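Protein her-1 (Caenorhabditis elegans, PDB 1SZH) dictates male development, probably acts directly in cell signalling during sex determination, and inhibits the function of TRA-2A. Local coordinates at residues E9-A14 / C26-M31; K17-N22 / K53-V58; R21-C26 / C39-D44; G34-C39 / M98-I103; C75-G80 / R89-C94. The protein carries 2 engineered substitutions. One frame throughout, in Å; residues are numbered along the deposited sequence.

Contact 1: residues E9-A14 / C26-M31; sequences ELIKDA and CCIEIM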
# COMPACT_ATOMS: atom_id res chain seq x y z
N GLU A 9 10.27 -19.79 -1.64
CA GLU A 9 9.15 -20.68 -1.91
C GLU A 9 7.82 -19.93 -1.94
O GLU A 9 7.02 -20.09 -2.87
CB GLU A 9 9.05 -21.78 -0.84
CG GLU A 9 10.21 -22.76 -0.80
CD GLU A 9 11.52 -22.13 -0.35
OE1 GLU A 9 11.50 -21.37 0.65
OE2 GLU A 9 12.56 -22.40 -0.98
N LEU A 10 7.59 -19.12 -0.91
CA LEU A 10 6.35 -18.35 -0.78
C LEU A 10 6.16 -17.34 -1.94
O LEU A 10 5.06 -17.23 -2.52
CB LEU A 10 6.35 -17.63 0.56
CG LEU A 10 5.01 -17.13 1.08
CD1 LEU A 10 4.03 -18.30 1.14
CD2 LEU A 10 5.20 -16.50 2.46
N ILE A 11 7.21 -16.61 -2.28
CA ILE A 11 7.13 -15.64 -3.37
C ILE A 11 6.88 -16.32 -4.71
O ILE A 11 6.08 -15.85 -5.52
CB ILE A 11 8.40 -14.76 -3.44
CG1 ILE A 11 8.41 -13.78 -2.26
CG2 ILE A 11 8.44 -14.02 -4.76
CD1 ILE A 11 9.72 -12.98 -2.13
N LYS A 12 7.55 -17.44 -4.95
CA LYS A 12 7.34 -18.14 -6.21
C LYS A 12 5.91 -18.68 -6.28
O LYS A 12 5.28 -18.64 -7.33
CB LYS A 12 8.35 -19.29 -6.37
CG LYS A 12 9.77 -18.79 -6.61
CD LYS A 12 10.74 -19.93 -6.94
CE LYS A 12 10.38 -20.55 -8.28
NZ LYS A 12 11.41 -21.51 -8.79
N ASP A 13 5.39 -19.15 -5.15
CA ASP A 13 4.02 -19.68 -5.13
C ASP A 13 3.01 -18.57 -5.40
O ASP A 13 2.05 -18.76 -6.16
CB ASP A 13 3.72 -20.33 -3.79
CG ASP A 13 2.36 -21.03 -3.76
OD1 ASP A 13 1.56 -20.72 -2.86
OD2 ASP A 13 2.10 -21.88 -4.64
N ALA A 14 3.23 -17.40 -4.80
CA ALA A 14 2.31 -16.27 -5.01
C ALA A 14 2.35 -15.84 -6.48
O ALA A 14 1.31 -15.55 -7.07
CB ALA A 14 2.70 -15.10 -4.11
N CYS A 26 8.71 -10.92 -13.31
CA CYS A 26 8.46 -9.55 -12.89
C CYS A 26 7.77 -9.54 -11.53
O CYS A 26 8.11 -8.74 -10.67
CB CYS A 26 7.60 -8.79 -13.91
SG CYS A 26 7.31 -7.07 -13.48
N CYS A 27 6.79 -10.42 -11.34
CA CYS A 27 6.10 -10.48 -10.06
C CYS A 27 7.04 -10.88 -8.93
O CYS A 27 6.98 -10.33 -7.84
CB CYS A 27 4.92 -11.44 -10.16
SG CYS A 27 3.55 -10.60 -10.97
N ILE A 28 7.92 -11.83 -9.20
CA ILE A 28 8.91 -12.25 -8.20
C ILE A 28 9.80 -11.05 -7.87
O ILE A 28 10.10 -10.80 -6.70
CB ILE A 28 9.74 -13.43 -8.74
CG1 ILE A 28 8.86 -14.69 -8.75
CG2 ILE A 28 10.97 -13.68 -7.88
CD1 ILE A 28 9.43 -15.83 -9.56
N GLU A 29 10.18 -10.29 -8.90
CA GLU A 29 11.04 -9.12 -8.68
C GLU A 29 10.40 -8.04 -7.82
O GLU A 29 11.02 -7.54 -6.88
CB GLU A 29 11.45 -8.50 -10.02
CG GLU A 29 12.48 -9.30 -10.79
CD GLU A 29 13.79 -8.54 -10.96
OE1 GLU A 29 14.85 -9.14 -10.71
OE2 GLU A 29 13.76 -7.36 -11.37
N ILE A 30 9.15 -7.67 -8.12
CA ILE A 30 8.54 -6.64 -7.30
C ILE A 30 8.29 -7.13 -5.88
O ILE A 30 8.32 -6.35 -4.93
CB ILE A 30 7.26 -6.05 -7.96
CG1 ILE A 30 6.11 -7.07 -8.01
CG2 ILE A 30 7.58 -5.62 -9.40
CD1 ILE A 30 5.20 -7.06 -6.77
N MET A 31 8.10 -8.43 -5.69
CA MET A 31 7.93 -8.92 -4.32
C MET A 31 9.26 -8.88 -3.54
O MET A 31 9.30 -8.47 -2.38
CB MET A 31 7.36 -10.34 -4.31
CG MET A 31 5.87 -10.34 -4.63
SD MET A 31 5.11 -11.99 -4.47
CE MET A 31 5.39 -12.62 -6.14

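Contact 2: residues K17-N22 / K53-V58; sequences KCCTRN and KCLQNV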
# COMPACT_ATOMS: atom_id res chain seq x y z
N LYS A 17 0.37 -18.29 -8.62
CA LYS A 17 -1.07 -18.23 -8.41
C LYS A 17 -1.71 -16.94 -8.86
O LYS A 17 -2.91 -16.89 -9.13
CB LYS A 17 -1.38 -18.42 -6.92
CG LYS A 17 -1.04 -19.82 -6.41
CD LYS A 17 -1.29 -19.97 -4.93
CE LYS A 17 -1.10 -21.44 -4.51
NZ LYS A 17 -1.26 -21.61 -3.04
N CYS A 18 -0.91 -15.89 -8.98
CA CYS A 18 -1.47 -14.58 -9.27
C CYS A 18 -1.09 -13.87 -10.56
O CYS A 18 -1.83 -13.00 -11.00
CB CYS A 18 -1.11 -13.65 -8.12
SG CYS A 18 -1.61 -14.26 -6.49
N CYS A 19 0.07 -14.20 -11.12
CA CYS A 19 0.57 -13.57 -12.34
C CYS A 19 0.55 -14.52 -13.54
O CYS A 19 0.58 -15.74 -13.37
CB CYS A 19 2.00 -13.09 -12.07
SG CYS A 19 1.92 -12.04 -10.60
N THR A 20 0.48 -13.95 -14.74
CA THR A 20 0.47 -14.75 -15.97
C THR A 20 1.85 -15.37 -16.14
O THR A 20 2.83 -14.92 -15.53
CB THR A 20 0.17 -13.90 -17.20
OG1 THR A 20 1.19 -12.91 -17.35
CG2 THR A 20 -1.19 -13.22 -17.05
N ARG A 21 1.96 -16.39 -16.98
CA ARG A 21 3.25 -17.05 -17.20
C ARG A 21 4.37 -16.11 -17.60
O ARG A 21 5.49 -16.22 -17.11
CB ARG A 21 3.13 -18.15 -18.25
CG ARG A 21 2.14 -19.24 -17.91
CD ARG A 21 2.63 -20.10 -16.77
NE ARG A 21 1.67 -21.16 -16.44
CZ ARG A 21 1.87 -22.06 -15.48
NH1 ARG A 21 2.99 -22.04 -14.75
NH2 ARG A 21 0.96 -22.97 -15.28
N ASN A 22 4.08 -15.18 -18.50
CA ASN A 22 5.11 -14.28 -18.97
C ASN A 22 5.50 -13.20 -17.97
O ASN A 22 6.53 -12.54 -18.13
CB ASN A 22 4.69 -13.62 -20.29
CG ASN A 22 3.55 -12.63 -20.11
OD1 ASN A 22 2.51 -12.95 -19.53
ND2 ASN A 22 3.74 -11.42 -20.62
N LYS A 53 -4.09 -7.81 -4.55
CA LYS A 53 -4.89 -8.50 -3.55
C LYS A 53 -4.60 -9.99 -3.55
O LYS A 53 -4.50 -10.60 -2.48
CB LYS A 53 -6.37 -8.23 -3.84
CG LYS A 53 -6.70 -6.76 -3.72
CD LYS A 53 -8.14 -6.46 -4.01
CE LYS A 53 -8.44 -4.99 -3.80
NZ LYS A 53 -9.89 -4.67 -3.99
N CYS A 54 -4.43 -10.57 -4.73
CA CYS A 54 -4.11 -11.99 -4.83
C CYS A 54 -2.75 -12.25 -4.14
O CYS A 54 -2.61 -13.18 -3.34
CB CYS A 54 -4.07 -12.38 -6.31
SG CYS A 54 -3.78 -14.13 -6.66
N LEU A 55 -1.74 -11.44 -4.45
CA LEU A 55 -0.43 -11.63 -3.84
C LEU A 55 -0.48 -11.50 -2.31
O LEU A 55 0.10 -12.31 -1.60
CB LEU A 55 0.61 -10.65 -4.42
CG LEU A 55 0.93 -10.89 -5.91
CD1 LEU A 55 1.88 -9.76 -6.36
CD2 LEU A 55 1.59 -12.23 -6.13
N GLN A 56 -1.17 -10.49 -1.81
CA GLN A 56 -1.27 -10.33 -0.36
C GLN A 56 -1.91 -11.55 0.30
O GLN A 56 -1.46 -12.01 1.35
CB GLN A 56 -2.10 -9.09 -0.04
CG GLN A 56 -1.37 -7.79 -0.31
CD GLN A 56 -1.26 -6.94 0.95
OE1 GLN A 56 -2.26 -6.63 1.60
NE2 GLN A 56 -0.04 -6.54 1.29
N ASN A 57 -2.95 -12.07 -0.34
CA ASN A 57 -3.66 -13.23 0.19
C ASN A 57 -2.77 -14.46 0.24
O ASN A 57 -2.90 -15.27 1.17
CB ASN A 57 -4.94 -13.49 -0.63
CG ASN A 57 -6.07 -12.52 -0.29
OD1 ASN A 57 -7.17 -12.59 -0.87
ND2 ASN A 57 -5.82 -11.60 0.64
N VAL A 58 -1.86 -14.63 -0.72
CA VAL A 58 -0.98 -15.81 -0.67
C VAL A 58 0.20 -15.57 0.28
O VAL A 58 0.47 -16.38 1.16
CB VAL A 58 -0.43 -16.18 -2.07
CG1 VAL A 58 0.54 -17.37 -1.95
CG2 VAL A 58 -1.55 -16.49 -3.02

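Contact 3: residues R21-C26 / C39-D44; sequences RNRQEC and CGYDRD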
# COMPACT_ATOMS: atom_id res chain seq x y z
N ARG A 21 1.96 -16.39 -16.98
CA ARG A 21 3.25 -17.05 -17.20
C ARG A 21 4.37 -16.11 -17.60
O ARG A 21 5.49 -16.22 -17.11
CB ARG A 21 3.13 -18.15 -18.25
CG ARG A 21 2.14 -19.24 -17.91
CD ARG A 21 2.63 -20.10 -16.77
NE ARG A 21 1.67 -21.16 -16.44
CZ ARG A 21 1.87 -22.06 -15.48
NH1 ARG A 21 2.99 -22.04 -14.75
NH2 ARG A 21 0.96 -22.97 -15.28
N ASN A 22 4.08 -15.18 -18.50
CA ASN A 22 5.11 -14.28 -18.97
C ASN A 22 5.50 -13.20 -17.97
O ASN A 22 6.53 -12.54 -18.13
CB ASN A 22 4.69 -13.62 -20.29
CG ASN A 22 3.55 -12.63 -20.11
OD1 ASN A 22 2.51 -12.95 -19.53
ND2 ASN A 22 3.74 -11.42 -20.62
N ARG A 23 4.69 -13.03 -16.92
CA ARG A 23 4.98 -12.00 -15.93
C ARG A 23 5.46 -12.57 -14.59
O ARG A 23 5.58 -11.84 -13.61
CB ARG A 23 3.74 -11.13 -15.71
CG ARG A 23 3.34 -10.34 -16.95
CD ARG A 23 2.13 -9.50 -16.63
NE ARG A 23 1.70 -8.64 -17.74
CZ ARG A 23 0.87 -9.01 -18.71
NH1 ARG A 23 0.36 -10.24 -18.72
NH2 ARG A 23 0.52 -8.14 -19.64
N GLN A 24 5.75 -13.86 -14.55
CA GLN A 24 6.21 -14.48 -13.32
C GLN A 24 7.46 -13.83 -12.74
O GLN A 24 7.51 -13.53 -11.54
CB GLN A 24 6.55 -15.96 -13.57
CG GLN A 24 5.37 -16.80 -13.88
CD GLN A 24 4.46 -16.89 -12.70
OE1 GLN A 24 4.86 -17.39 -11.64
NE2 GLN A 24 3.24 -16.39 -12.85
N GLU A 25 8.47 -13.66 -13.58
CA GLU A 25 9.73 -13.09 -13.13
C GLU A 25 9.54 -11.69 -12.63
O GLU A 25 10.14 -11.30 -11.62
CB GLU A 25 10.76 -13.08 -14.27
CG GLU A 25 11.38 -14.43 -14.54
CD GLU A 25 12.45 -14.80 -13.53
OE1 GLU A 25 12.14 -14.91 -12.32
OE2 GLU A 25 13.62 -14.99 -13.94
N CYS A 26 8.71 -10.92 -13.31
CA CYS A 26 8.46 -9.55 -12.89
C CYS A 26 7.77 -9.54 -11.53
O CYS A 26 8.11 -8.74 -10.67
CB CYS A 26 7.60 -8.79 -13.91
SG CYS A 26 7.31 -7.07 -13.48
N CYS A 39 4.83 -4.59 -14.27
CA CYS A 39 4.78 -5.81 -15.05
C CYS A 39 4.03 -5.85 -16.37
O CYS A 39 3.68 -6.94 -16.84
CB CYS A 39 4.27 -6.91 -14.11
SG CYS A 39 5.28 -7.02 -12.61
N GLY A 40 3.77 -4.70 -16.97
CA GLY A 40 3.11 -4.73 -18.26
C GLY A 40 1.63 -5.00 -18.21
O GLY A 40 1.04 -5.42 -19.21
N TYR A 41 1.02 -4.80 -17.06
CA TYR A 41 -0.42 -4.99 -16.93
C TYR A 41 -0.96 -3.61 -17.35
O TYR A 41 -1.31 -2.79 -16.50
CB TYR A 41 -0.77 -5.34 -15.47
CG TYR A 41 -0.62 -6.82 -15.11
CD1 TYR A 41 0.32 -7.25 -14.16
CD2 TYR A 41 -1.41 -7.79 -15.72
CE1 TYR A 41 0.47 -8.61 -13.84
CE2 TYR A 41 -1.28 -9.15 -15.41
CZ TYR A 41 -0.34 -9.56 -14.47
OH TYR A 41 -0.20 -10.91 -14.21
N ASP A 42 -1.01 -3.38 -18.67
CA ASP A 42 -1.45 -2.12 -19.26
C ASP A 42 -2.86 -2.08 -19.84
O ASP A 42 -3.59 -1.11 -19.65
CB ASP A 42 -0.48 -1.69 -20.38
CG ASP A 42 0.96 -1.57 -19.90
OD1 ASP A 42 1.20 -0.85 -18.91
OD2 ASP A 42 1.85 -2.18 -20.53
N ARG A 43 -3.24 -3.12 -20.58
CA ARG A 43 -4.56 -3.15 -21.20
C ARG A 43 -5.69 -2.89 -20.21
O ARG A 43 -6.59 -2.11 -20.50
CB ARG A 43 -4.80 -4.49 -21.90
CG ARG A 43 -6.11 -4.50 -22.68
CD ARG A 43 -6.36 -5.83 -23.35
NE ARG A 43 -6.33 -5.73 -24.81
CZ ARG A 43 -6.63 -6.72 -25.64
NH1 ARG A 43 -7.00 -7.90 -25.15
NH2 ARG A 43 -6.56 -6.54 -26.95
N ASP A 44 -5.66 -3.55 -19.06
CA ASP A 44 -6.71 -3.34 -18.07
C ASP A 44 -6.07 -2.71 -16.84
O ASP A 44 -5.39 -3.39 -16.07
CB ASP A 44 -7.37 -4.66 -17.68
CG ASP A 44 -8.60 -4.46 -16.81
OD1 ASP A 44 -8.71 -3.40 -16.16
OD2 ASP A 44 -9.46 -5.37 -16.78

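Contact 4: residues G34-C39 / M98-I103; sequences GTPIRC and MTSPSI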
# COMPACT_ATOMS: atom_id res chain seq x y z
N GLY A 34 10.10 -5.31 -2.89
CA GLY A 34 9.14 -4.56 -2.13
C GLY A 34 8.66 -3.32 -2.86
O GLY A 34 8.66 -2.23 -2.30
N THR A 35 8.25 -3.48 -4.12
CA THR A 35 7.77 -2.34 -4.91
C THR A 35 6.37 -2.63 -5.46
O THR A 35 5.85 -3.75 -5.35
CB THR A 35 8.71 -2.07 -6.11
OG1 THR A 35 8.76 -3.23 -6.97
CG2 THR A 35 10.10 -1.77 -5.61
N PRO A 36 5.73 -1.61 -6.07
CA PRO A 36 4.39 -1.82 -6.63
C PRO A 36 4.44 -2.72 -7.85
O PRO A 36 5.48 -2.90 -8.48
CB PRO A 36 3.95 -0.41 -7.02
CG PRO A 36 4.70 0.47 -6.06
CD PRO A 36 6.06 -0.18 -5.98
N ILE A 37 3.28 -3.27 -8.19
CA ILE A 37 3.18 -4.13 -9.36
C ILE A 37 3.09 -3.29 -10.65
O ILE A 37 2.23 -2.42 -10.78
CB ILE A 37 1.89 -4.99 -9.31
CG1 ILE A 37 1.90 -5.90 -8.09
CG2 ILE A 37 1.75 -5.80 -10.61
CD1 ILE A 37 0.51 -6.43 -7.68
N ARG A 38 3.99 -3.53 -11.59
CA ARG A 38 3.91 -2.84 -12.88
C ARG A 38 3.73 -4.03 -13.82
O ARG A 38 2.59 -4.44 -14.13
CB ARG A 38 5.20 -2.04 -13.12
CG ARG A 38 5.30 -0.88 -12.12
CD ARG A 38 6.42 0.12 -12.41
NE ARG A 38 6.37 1.24 -11.48
CZ ARG A 38 7.24 2.25 -11.45
NH1 ARG A 38 8.25 2.29 -12.31
NH2 ARG A 38 7.09 3.22 -10.55
N CYS A 39 4.83 -4.59 -14.27
CA CYS A 39 4.78 -5.81 -15.05
C CYS A 39 4.03 -5.85 -16.37
O CYS A 39 3.68 -6.94 -16.84
CB CYS A 39 4.27 -6.91 -14.11
SG CYS A 39 5.28 -7.02 -12.61
N MET A 98 2.25 1.78 0.22
CA MET A 98 0.89 1.26 0.32
C MET A 98 0.39 0.53 -0.90
O MET A 98 -0.71 -0.02 -0.89
CB MET A 98 -0.07 2.41 0.68
CG MET A 98 0.23 3.03 2.06
SD MET A 98 -0.21 1.96 3.47
CE MET A 98 -2.01 2.17 3.51
N THR A 99 1.19 0.51 -1.97
CA THR A 99 0.81 -0.23 -3.16
C THR A 99 1.83 -1.36 -3.45
O THR A 99 1.82 -1.95 -4.53
CB THR A 99 0.68 0.70 -4.40
OG1 THR A 99 1.88 1.47 -4.56
CG2 THR A 99 -0.52 1.64 -4.25
N SER A 100 2.70 -1.67 -2.47
CA SER A 100 3.73 -2.71 -2.60
C SER A 100 3.17 -3.94 -1.86
O SER A 100 3.22 -4.03 -0.64
CB SER A 100 5.04 -2.23 -1.96
OG SER A 100 5.54 -1.13 -2.72
N PRO A 101 2.65 -4.92 -2.61
CA PRO A 101 2.06 -6.10 -1.95
C PRO A 101 2.88 -6.94 -1.00
O PRO A 101 2.31 -7.55 -0.09
CB PRO A 101 1.50 -6.92 -3.12
CG PRO A 101 2.49 -6.63 -4.23
CD PRO A 101 2.68 -5.11 -4.08
N SER A 102 4.20 -6.96 -1.18
CA SER A 102 5.01 -7.79 -0.28
C SER A 102 5.51 -7.11 0.99
O SER A 102 6.19 -7.75 1.80
CB SER A 102 6.20 -8.36 -1.04
OG SER A 102 7.08 -7.32 -1.43
N ILE A 103 5.20 -5.83 1.17
CA ILE A 103 5.64 -5.15 2.39
C ILE A 103 4.53 -5.27 3.44
O ILE A 103 3.39 -4.84 3.21
CB ILE A 103 5.94 -3.66 2.14
CG1 ILE A 103 6.97 -3.52 1.03
CG2 ILE A 103 6.49 -3.03 3.43
CD1 ILE A 103 7.34 -2.06 0.65
O HOH W 1 5.77 -5.50 -3.18
O HOH W 2 0.75 -2.75 -6.80

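Contact 5: residues C75-G80 / R89-C94; sequences CCSVFG and RCENRC. With ACT (acetate ion), chain C.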
# COMPACT_ATOMS: atom_id res chain seq x y z
N CYS A 75 -5.32 7.36 1.18
CA CYS A 75 -5.16 8.18 2.39
C CYS A 75 -3.81 8.90 2.42
O CYS A 75 -3.62 9.90 3.12
CB CYS A 75 -5.29 7.29 3.62
SG CYS A 75 -6.88 6.45 3.76
N CYS A 76 -2.86 8.39 1.66
CA CYS A 76 -1.53 8.97 1.62
C CYS A 76 -1.50 10.44 1.18
O CYS A 76 -0.56 11.17 1.52
CB CYS A 76 -0.67 8.17 0.64
SG CYS A 76 -0.26 6.51 1.15
N SER A 77 -2.50 10.87 0.42
CA SER A 77 -2.55 12.23 -0.08
C SER A 77 -2.51 13.26 1.02
O SER A 77 -2.10 14.40 0.79
CB SER A 77 -3.81 12.44 -0.92
OG SER A 77 -3.74 11.62 -2.08
N VAL A 78 -2.90 12.87 2.23
CA VAL A 78 -2.92 13.85 3.31
C VAL A 78 -1.56 14.41 3.67
O VAL A 78 -1.45 15.53 4.16
CB VAL A 78 -3.57 13.30 4.60
CG1 VAL A 78 -2.64 12.35 5.34
CG2 VAL A 78 -3.98 14.46 5.49
N PHE A 79 -0.49 13.65 3.43
CA PHE A 79 0.83 14.12 3.80
C PHE A 79 1.32 15.30 2.99
O PHE A 79 2.18 16.05 3.45
CB PHE A 79 1.81 12.97 3.74
CG PHE A 79 1.54 11.92 4.77
CD1 PHE A 79 1.08 10.66 4.38
CD2 PHE A 79 1.68 12.21 6.13
CE1 PHE A 79 0.76 9.70 5.34
CE2 PHE A 79 1.37 11.26 7.10
CZ PHE A 79 0.90 10.00 6.70
N GLY A 80 0.74 15.47 1.80
CA GLY A 80 1.13 16.57 0.95
C GLY A 80 0.50 17.88 1.38
O GLY A 80 0.78 18.92 0.80
N ARG A 89 7.38 14.43 -0.34
CA ARG A 89 8.23 13.25 -0.31
C ARG A 89 7.60 12.14 0.53
O ARG A 89 7.63 10.98 0.15
CB ARG A 89 9.62 13.59 0.26
CG ARG A 89 10.58 12.45 0.18
CD ARG A 89 11.93 12.86 0.72
NE ARG A 89 12.92 11.81 0.50
CZ ARG A 89 14.13 11.84 1.06
NH1 ARG A 89 14.47 12.85 1.85
NH2 ARG A 89 14.99 10.86 0.84
N CYS A 90 7.05 12.50 1.69
CA CYS A 90 6.42 11.48 2.53
C CYS A 90 5.16 10.97 1.84
O CYS A 90 4.85 9.78 1.91
CB CYS A 90 6.10 12.09 3.91
SG CYS A 90 5.55 10.98 5.23
N GLU A 91 4.43 11.86 1.15
CA GLU A 91 3.22 11.43 0.45
C GLU A 91 3.56 10.37 -0.60
O GLU A 91 2.92 9.31 -0.69
CB GLU A 91 2.53 12.62 -0.23
CG GLU A 91 1.41 12.23 -1.19
CD GLU A 91 0.72 13.42 -1.80
OE1 GLU A 91 1.15 14.56 -1.52
OE2 GLU A 91 -0.26 13.22 -2.55
N ASN A 92 4.60 10.65 -1.39
CA ASN A 92 5.02 9.71 -2.44
C ASN A 92 5.57 8.40 -1.87
O ASN A 92 5.30 7.34 -2.43
CB ASN A 92 6.04 10.37 -3.37
CG ASN A 92 5.40 11.46 -4.22
OD1 ASN A 92 4.21 11.39 -4.55
ND2 ASN A 92 6.19 12.46 -4.61
N ARG A 93 6.32 8.49 -0.77
CA ARG A 93 6.87 7.31 -0.11
C ARG A 93 5.67 6.47 0.36
O ARG A 93 5.64 5.26 0.17
CB ARG A 93 7.73 7.76 1.08
CG ARG A 93 7.95 6.73 2.22
CD ARG A 93 9.10 5.78 1.98
NE ARG A 93 10.39 6.41 1.69
CZ ARG A 93 11.35 6.68 2.59
NH1 ARG A 93 11.20 6.40 3.88
NH2 ARG A 93 12.52 7.17 2.17
N CYS A 94 4.69 7.13 0.97
CA CYS A 94 3.49 6.44 1.45
C CYS A 94 2.76 5.75 0.28
O CYS A 94 2.42 4.57 0.37
CB CYS A 94 2.58 7.47 2.12
SG CYS A 94 1.07 6.85 2.90
C ACT C . 12.20 8.27 -0.92
O ACT C . 11.26 7.35 -0.90
OXT ACT C . 12.05 9.50 -1.25
CH3 ACT C . 13.61 7.97 -0.52

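Contact 1: residues E9-A14 / C26-M31
I28 and M31 of helix 24-33 pack on I11 of helix 8-18. The axes of the two short segments approach to 9.2 Å, with their directions 135° apart. I28 comes first along the second segment. Its CG2 touches I11 CG2 at 4.0 Å, and its backbone CA lies 3.9 Å from the same methyl. I28 CD1 meets the aliphatic stem of K12 more loosely, at CG 4.2 Å away. One turn later M31 makes the closer fit. Its side chain passes I11 in the opposite sense and bends at chi3 (-88°), which brings CE to 3.6 Å from I11 CG2. The same CE lies 3.4 Å from the carbonyl I11 O. M31 SD then reaches A14 CB at 4.0 Å. An alanine in place of I11 would probably open a gap beside M31 CE and leave the thioether freer to turn, since CG2 is the branch shared by I28 and M31. The contact is apolar and largely buried. Helix 47-59 completes the surroundings: L55 touches both A14 and M31, and V58 rests on A14, so that three helices meet here.

Contact 2: residues K17-N22 / K53-V58
The C18-C54 disulfide ties the end of helix 8-18 to the middle of helix 47-59. C18 SG and C54 SG are 2.2 Å apart, and the torsion about the S-S bond is -81°. The two cysteines reach the bond differently. SG of C54 is anti to its backbone N (chi1 -177°), whereas SG of C18 is anti to its carbonyl carbon (chi1 -54°). Apolar groups gather round the bridge. L55 brings its CD2 methyl to 3.6 Å from C18 CB. V58 CG2 lies 4.1 Å from C18 SG. That same methyl of V58 also touches CD of K17 at 4.0 Å. The K17 chain is extended and crosses V58 at a slant. Its charged end turns to D13 one turn back, where K17 NZ forms a salt bridge. Past C18 the chain leaves the helix, and C19 turns to other partners. Its sulfur is bonded to C27 of helix 24-33, and it only grazes L55 CD2, at 4.5 Å. In the loop that follows, T20 OG1 and N22 OD1 are hydrogen-bonded. L55 extends the apolar patch inward, to A14 and M31. Adjacent cysteines C18 and C19 thus fasten one helix end to two different helices. Such cross-linking is characteristic of small, disulfide-rich secreted proteins, and the arrangement is consistent with the overhand three-helix bundle described for HER-1.

Contact 3: residues R21-C26 / C39-D44
R23 and Y41 stack face to face. The guanidinium of R23 lies over the tyrosine ring with the planes 16° apart, and the two centres are 4.2 Å from each other. This is a cation-pi contact. R23 CD also sits over the ring, 3.5 Å from its centroid, as a CH-pi partner. ND2 of N22 lies over the opposite face of the guanidinium, offset toward its rim. The N-H groups of R23 are used at the edge. NH2 donates to G40 O at 2.8 Å with an N-H...O angle of 160°. It stands above the carbonyl plane of G40, while the oxygen stays near the guanidinium plane. NE points to C39 O at 2.8 Å, but this bond is bent and weak. NH1 is hydrogen-bonded to T20 OG1. One arginine, at the N-cap position of helix 24-33, therefore grips two successive carbonyls of the loop that leads to helix 47-59. The C26-C39 disulfide clamps the same loop, with C26 SG and C39 SG 2.2 Å apart. C39 and G40 both have positive phi, and Y41 is the centre of an inverse gamma turn. D42 N closes that turn with a weak bond to G40 O, which thus accepts from two donors. Y41 OH accepts a hydrogen bond from T20 N, and the ring rests on L47, P48 and V51. At the far end of the loop, D44 OD1 caps K46 N.

Contact 4: residues G34-C39 / M98-I103
A Schellman motif ends helix 24-33, and the loop that leaves it, 34-37, packs on the type I turn S100-I103. G34 is the C-prime residue. Its positive phi favours glycine, and a CB here would come very near I103 CG1. I103 CD1 lies 3.2 Å from G34 O. S100 points its hydroxyl at the same loop, where OG is 3.2 Å from T35 C, but its hydrogen bond goes to N96 O at the end of helix 85-97. The P36 ring meets T99. The ring carbon P36 CG is 3.3 Å from T99 OG1, a hydroxyl hydrogen-bonded to K95 O. P36 CA makes a C-H...O contact to T99 O, also at 3.3 Å. I37 CG1 meets P101 CG at 4.0 Å, and both residues also touch I30 of helix 24-33. The S102 hydroxyl is hydrogen-bonded to M31 O, close to the helix end. Two waters supply the bonds that join the backbones. The first donates to T35 O and accepts from S102 N. The second accepts from I37 N and donates to T99 O at 2.6 Å.

Contact 5: residues C75-G80 / R89-C94
The C76-C94 disulfide fastens an extended 3-10 segment, 75-80, to helix 85-97. C76 SG and C94 SG are 2.2 Å apart. F79 fills the tight, buried side beside this bridge. C90 SG lies over one face of its ring, 4.3 Å from the centroid, and V78 CG1 covers the opposite face. C94 SG stands at the ring edge, 3.8 Å from F79 CE1. The two cysteine sulfurs, C90 SG and C94 SG, make sulfur-aromatic contacts with the ring. C90 is itself bonded to C115, and F126 and I112 pack on the ring from two other helices. E91 lines the more open flank. Its chain is extended, with CG anti to the backbone N (chi1 169°), and reaches the backbone of the 3-10 segment. E91 CG is 3.5 Å from C76 O, and the carboxylate spans S77 and G80. OE1 is 3.2 Å from G80 CA, where a side chain would clash. OE2 forms a salt bridge with K95 NZ. An alanine at E91 would probably leave K95 without its mate and open a gap beside S77 and G80. The far side of the helix is loose and faces solvent. R89 and R93 there hold an acetate ion, probably from the crystallisation liquor, one at each oxygen. R89 NE donates to OXT at 3.0 Å, and R93 NE to O at 2.9 Å.

In the fold
Contacts 1, 2 and 3 form one cluster in the N-terminal half. The C19-C27 disulfide joins contacts 1 and 2 directly, and their centres are about 8 Å apart. C26 is shared by contacts 1 and 3, and Y41 OH is hydrogen-bonded to T20 N between contacts 2 and 3. The centre of contact 4 is about 7 Å from the centre of the chain. It shares C39 with contact 3 and meets contact 2 through Q56 NE2 and P101 O. Contact 5 lies across the chain's centre from contacts 1 and 2, each about 27 Å away between centres. It touches only contact 4, where M98 CG packs 3.6 Å from C76 SG. The acetate belongs to contact 5 alone.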